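Local coordinates for FBP protein (Leishmania major, PDB 5OEZ) that probably catalyses the magnesium-dependent hydrolysis of beta-D-fructose 1,6-bisphosphate to beta-D-fructose 6-phosphate and phosphate, working as a homotetramer, at residues M332-R335 and D336-V339. Sequence-based numbering, arbitrary orientation.
Sequences MAFR and DRNV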
loop_
_atom_site.group_PDB
_atom_site.type_symbol
_atom_site.label_atom_id
_atom_site.label_comp_id
_atom_site.label_asym_id
_atom_site.label_seq_id
_atom_site.Cartn_x
_atom_site.Cartn_y
_atom_site.Cartn_z
ATOM N N MET C 332 8.136 2.084 44.959
ATOM C CA MET C 332 7.655 2.980 46.005
ATOM C C MET C 332 8.146 2.595 47.396
ATOM O O MET C 332 8.226 3.453 48.275
ATOM C CB MET C 332 6.120 3.082 45.978
ATOM C CG MET C 332 5.568 3.855 44.786
ATOM S SD MET C 332 6.266 5.517 44.547
ATOM C CE MET C 332 7.428 5.248 43.208
ATOM N N ALA C 333 8.457 1.317 47.606
ATOM C CA ALA C 333 8.973 0.860 48.895
ATOM C C ALA C 333 10.336 1.464 49.199
ATOM O O ALA C 333 10.641 1.722 50.357
ATOM C CB ALA C 333 9.035 -0.657 48.945
ATOM N N PHE C 334 11.160 1.655 48.175
ATOM C CA PHE C 334 12.430 2.355 48.359
ATOM C C PHE C 334 12.214 3.842 48.701
ATOM O O PHE C 334 12.922 4.391 49.529
ATOM C CB PHE C 334 13.340 2.205 47.134
ATOM C CG PHE C 334 14.021 0.874 47.048
ATOM C CD1 PHE C 334 13.404 -0.215 46.424
ATOM C CD2 PHE C 334 15.284 0.692 47.614
ATOM C CE1 PHE C 334 14.036 -1.458 46.352
ATOM C CE2 PHE C 334 15.906 -0.537 47.562
ATOM C CZ PHE C 334 15.283 -1.616 46.920
ATOM N N ARG C 335 11.243 4.481 48.060
ATOM C CA ARG C 335 10.913 5.878 48.363
ATOM C C ARG C 335 10.366 6.016 49.799
ATOM O O ARG C 335 10.808 6.896 50.543
ATOM C CB ARG C 335 9.885 6.441 47.354
ATOM C CG ARG C 335 9.750 7.957 47.363
ATOM C CD ARG C 335 8.600 8.517 48.215
ATOM N NE ARG C 335 7.371 7.694 48.298
ATOM C CZ ARG C 335 6.326 7.746 47.460
ATOM N NH1 ARG C 335 6.306 8.563 46.403
ATOM N NH2 ARG C 335 5.285 6.941 47.668
ATOM N N ASP C 336 9.490 5.095 50.205
ATOM C CA ASP C 336 8.893 5.127 51.546
ATOM C C ASP C 336 9.903 4.962 52.666
ATOM O O ASP C 336 9.822 5.656 53.704
ATOM C CB ASP C 336 7.767 4.081 51.690
ATOM C CG ASP C 336 6.560 4.361 50.755
ATOM O OD1 ASP C 336 6.510 5.444 50.105
ATOM O OD2 ASP C 336 5.678 3.470 50.647
ATOM N N ARG C 337 10.857 4.060 52.472
ATOM C CA ARG C 337 11.831 3.825 53.506
ATOM C C ARG C 337 12.775 5.016 53.678
ATOM O O ARG C 337 13.307 5.181 54.761
ATOM C CB ARG C 337 12.580 2.513 53.298
ATOM C CG ARG C 337 13.645 2.540 52.255
ATOM C CD ARG C 337 14.586 1.363 52.434
ATOM N NE ARG C 337 15.684 1.469 51.481
ATOM C CZ ARG C 337 16.565 0.506 51.236
ATOM N NH1 ARG C 337 16.473 -0.671 51.842
ATOM N NH2 ARG C 337 17.513 0.698 50.332
ATOM N N ASN C 338 12.966 5.846 52.644
ATOM C CA ASN C 338 13.747 7.090 52.824
ATOM C C ASN C 338 12.952 8.270 53.417
ATOM O O ASN C 338 13.565 9.270 53.754
ATOM C CB ASN C 338 14.514 7.493 51.549
ATOM C CG ASN C 338 16.010 7.001 51.558
ATOM O OD1 ASN C 338 16.282 5.942 52.125
ATOM N ND2 ASN C 338 16.833 7.643 50.714
ATOM N N VAL C 339 11.634 8.119 53.590
ATOM C CA VAL C 339 10.735 9.050 54.320
ATOM C C VAL C 339 10.950 10.528 54.020
ATOM O O VAL C 339 10.046 11.196 53.522
ATOM C CB VAL C 339 10.738 8.840 55.866
ATOM C CG1 VAL C 339 9.982 7.566 56.244
ATOM C CG2 VAL C 339 12.148 8.840 56.456
#
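Arg-335 doubles back to hold Asp-336, its neighbour in the last helical turns of the modelled chain. Its CB lies 3.2 Å from Asp-336 N. From there CG leaves on the side away from the backbone N (chi1 -165°), staying 4.0 Å from Asp-336 N, and bends at chi2 and chi3 turn the chain back so that CD passes 4.2 Å from Asp-336 OD1. CZ is 3.5 Å from Asp-336 OD1, and at the tip NE and NH2 form a side-on grip, both giving hydrogens to that one carboxylate oxygen. NE, at 3.0 Å from Asp-336 OD1, comes in nearly along the C-O bond direction, while NH2 is met by the syn lone pair of Asp-336 OD1. Guanidinium and carboxylate planes lie only 20° apart, so this salt bridge is almost flat. Over one guanidinium face sits the sulfur of Met-332, SD, offset toward the rim. One turn back, Met-332 O accepts the amide of Asp-336, an ordinary helical bond of 2.8 Å between Asp-336 N and Met-332 O.

On another flank of the helix Phe-334 and Arg-337 lie side by side, pointing the same way, and Arg-337 NH2 meets the ring edge, 3.4 Å from Phe-334 CE2. The planes stand 74° apart, with the ring edge against a guanidinium face; the charge itself is paired with Glu-231. Beyond here Asn-338 N reaches Phe-334 O and Arg-335 O weakly, and Val-339 N adds to a weak bond to Arg-335 O a shorter one to Asp-336 O, 3.1 Å.

All of this closes helix 325-338, which packs against helix 227-238 through Phe-334 on Trp-228 and Tyr-235, and follows strand 317-323 of the six-stranded mixed sheet after a single residue.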